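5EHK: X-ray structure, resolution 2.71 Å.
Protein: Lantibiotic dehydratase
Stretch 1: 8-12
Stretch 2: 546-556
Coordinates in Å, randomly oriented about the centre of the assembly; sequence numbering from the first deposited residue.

Stretch 1, residues 8-12: AWDVF
Stretch 2 (546-556) DVDAESAARQA

No hydrogen bond links these two segments of the lantibiotic dehydratase chain; their most distinctive contact is an arginine side chain laid along the face of a tryptophan. The CD of Arg 554 sits 3.3 Å from the centroid of the five-membered ring of Trp 9, only 7° off the ring normal, so a CH-pi contact is made almost directly over the face. The guanidinium continues over the same ring system: its plane is inclined 18° to the indole, the two centres are 4.5 Å apart, and Arg 554 CZ lies over the face of the five-membered ring in a cation-pi arrangement. The closest atoms are Arg 554 CD and Trp 9 CE2, at 3.4 Å.

The example illustrates how a charged side chain can stack on an aromatic ring while keeping a salt bridge within its own helix. Residues 546-556 are helical, with phi/psi mostly near -65/-40 and i to i+4 bonds such as Arg 554 N to Glu 550 O, 3.0 Å. One turn apart, Glu 550 and Arg 554 also join through their side chains: Arg 554 NE donates to Glu 550 OE2 at 2.7 Å within a salt bridge, and a weak bond runs from Arg 554 NH2 to the same oxygen at 3.0 Å. Arg 554 has chi1 m, chi2 t and chi3 t, with chi4 at -68°; Glu 550 has chi1 t and chi2 at 126°.

The short segment, residues 8-12, is extended except at Asp 10, whose phi/psi of -68/-45 breaks the run. Its direction opposes that of the helix in register: Trp 9 CA is 8.7 Å from Arg 554 CA, whereas Val 11 CA approaches Val 547 CA to 6.1 Å. Trp 9 has chi1 m and chi2 8°, and its CA-to-CB bond points sideways. Gln 555 CG lies at the indole edge, 4.4 Å from Trp 9 CH2, while a weak bond from Gln 555 NE2 to Ser 551 OG, 2.9 Å, ties together two helix residues beside the ring.

Asp 10, chi1 m, meets a mixed electrostatic setting. Its OD2 forms a long salt bridge with Arg 554 NH2 at 4.0 Å, yet also lies 3.6 Å from Glu 550 OE2, a like-charged neighbour; Arg 554 thus pairs with both carboxylates. Farther along, Val 11, chi1 m, and Val 547, chi1 at 9° between wells, point toward each other's segments, and Val 11 CG2 packs 3.8 Å from Val 547 CB. Ala 8 and Phe 12 direct their CA-to-CB bonds away. Altogether 413 Å² is buried, summed over both sides.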

# COMPACT_ATOMS: atom_id res chain seq x y z
N ALA A 8 8.46 35.32 -18.41
CA ALA A 8 8.13 34.71 -19.71
C ALA A 8 9.11 35.14 -20.80
O ALA A 8 9.77 36.18 -20.70
CB ALA A 8 6.70 35.02 -20.12
N TRP A 9 9.22 34.31 -21.83
CA TRP A 9 10.01 34.63 -23.03
C TRP A 9 9.40 35.78 -23.80
O TRP A 9 8.22 36.07 -23.65
CB TRP A 9 10.05 33.42 -23.96
CG TRP A 9 11.03 32.36 -23.62
CD1 TRP A 9 11.80 32.26 -22.50
CD2 TRP A 9 11.35 31.24 -24.44
NE1 TRP A 9 12.60 31.14 -22.57
CE2 TRP A 9 12.33 30.49 -23.75
CE3 TRP A 9 10.92 30.80 -25.69
CZ2 TRP A 9 12.88 29.33 -24.27
CZ3 TRP A 9 11.47 29.65 -26.20
CH2 TRP A 9 12.44 28.93 -25.50
N ASP A 10 10.18 36.42 -24.67
CA ASP A 10 9.63 37.48 -25.51
C ASP A 10 8.67 36.88 -26.52
O ASP A 10 7.57 37.41 -26.72
CB ASP A 10 10.71 38.20 -26.31
CG ASP A 10 11.59 39.09 -25.47
OD1 ASP A 10 11.19 39.43 -24.33
OD2 ASP A 10 12.65 39.49 -25.98
N VAL A 11 9.07 35.78 -27.15
CA VAL A 11 8.25 35.15 -28.18
C VAL A 11 7.49 33.98 -27.59
O VAL A 11 7.85 33.49 -26.52
CB VAL A 11 9.07 34.64 -29.37
CG1 VAL A 11 9.86 35.77 -29.99
CG2 VAL A 11 9.99 33.51 -28.93
N PHE A 12 6.45 33.55 -28.30
CA PHE A 12 5.66 32.41 -27.90
C PHE A 12 5.06 31.77 -29.12
O PHE A 12 5.07 32.38 -30.18
CB PHE A 12 4.58 32.80 -26.87
CG PHE A 12 3.71 33.96 -27.29
CD1 PHE A 12 2.79 33.83 -28.32
CD2 PHE A 12 3.78 35.17 -26.61
CE1 PHE A 12 1.97 34.88 -28.68
CE2 PHE A 12 2.97 36.22 -26.96
CZ PHE A 12 2.07 36.07 -28.01
N ASP A 546 11.19 33.17 -37.26
CA ASP A 546 10.95 34.15 -36.21
C ASP A 546 11.34 33.61 -34.82
O ASP A 546 12.36 34.01 -34.25
CB ASP A 546 9.44 34.47 -36.22
CG ASP A 546 8.69 33.84 -37.42
OD1 ASP A 546 9.31 33.63 -38.49
OD2 ASP A 546 7.48 33.57 -37.29
N VAL A 547 10.60 32.63 -34.32
CA VAL A 547 10.80 32.20 -32.93
C VAL A 547 11.92 31.17 -32.74
O VAL A 547 12.59 31.15 -31.70
CB VAL A 547 9.46 31.76 -32.28
CG1 VAL A 547 8.36 31.68 -33.31
CG2 VAL A 547 9.61 30.45 -31.54
N ASP A 548 12.14 30.33 -33.75
CA ASP A 548 13.24 29.37 -33.76
C ASP A 548 14.58 30.00 -33.39
O ASP A 548 15.38 29.39 -32.70
CB ASP A 548 13.38 28.72 -35.15
CG ASP A 548 12.21 27.80 -35.50
OD1 ASP A 548 11.17 27.81 -34.79
OD2 ASP A 548 12.33 27.07 -36.51
N ALA A 549 14.84 31.22 -33.83
CA ALA A 549 16.14 31.82 -33.53
C ALA A 549 16.20 32.37 -32.11
O ALA A 549 17.25 32.37 -31.49
CB ALA A 549 16.48 32.90 -34.53
N GLU A 550 15.07 32.84 -31.60
CA GLU A 550 15.03 33.29 -30.21
C GLU A 550 15.10 32.05 -29.33
O GLU A 550 15.87 32.01 -28.37
CB GLU A 550 13.79 34.11 -29.89
CG GLU A 550 13.70 34.39 -28.40
CD GLU A 550 13.57 35.86 -28.04
OE1 GLU A 550 13.44 36.71 -28.95
OE2 GLU A 550 13.59 36.14 -26.82
N SER A 551 14.27 31.06 -29.68
CA SER A 551 14.27 29.77 -28.99
C SER A 551 15.66 29.14 -28.87
O SER A 551 16.09 28.77 -27.78
CB SER A 551 13.32 28.79 -29.70
OG SER A 551 13.30 27.53 -29.07
N ALA A 552 16.36 29.03 -29.99
CA ALA A 552 17.68 28.41 -29.99
C ALA A 552 18.66 29.18 -29.13
O ALA A 552 19.58 28.61 -28.55
CB ALA A 552 18.21 28.27 -31.37
N ALA A 553 18.47 30.49 -29.05
CA ALA A 553 19.43 31.32 -28.32
C ALA A 553 19.24 31.21 -26.81
O ALA A 553 20.21 31.20 -26.05
CB ALA A 553 19.31 32.76 -28.77
N ARG A 554 17.98 31.17 -26.40
CA ARG A 554 17.62 31.02 -25.00
C ARG A 554 17.99 29.64 -24.44
O ARG A 554 18.53 29.52 -23.32
CB ARG A 554 16.14 31.29 -24.85
CG ARG A 554 15.77 32.65 -25.28
CD ARG A 554 14.34 32.89 -25.00
NE ARG A 554 14.01 34.31 -24.90
CZ ARG A 554 14.43 35.10 -23.92
NH1 ARG A 554 15.25 34.64 -22.97
NH2 ARG A 554 14.04 36.37 -23.91
N GLN A 555 17.70 28.60 -25.22
CA GLN A 555 18.03 27.25 -24.82
C GLN A 555 19.55 27.05 -24.79
O GLN A 555 20.07 26.34 -23.93
CB GLN A 555 17.34 26.21 -25.72
CG GLN A 555 15.84 26.07 -25.49
CD GLN A 555 15.22 25.04 -26.41
OE1 GLN A 555 15.34 23.84 -26.17
NE2 GLN A 555 14.54 25.49 -27.46
N ALA A 556 20.25 27.72 -25.70
CA ALA A 556 21.71 27.67 -25.71
C ALA A 556 22.27 28.16 -24.39
O ALA A 556 23.36 27.75 -23.98
CB ALA A 556 22.25 28.51 -26.86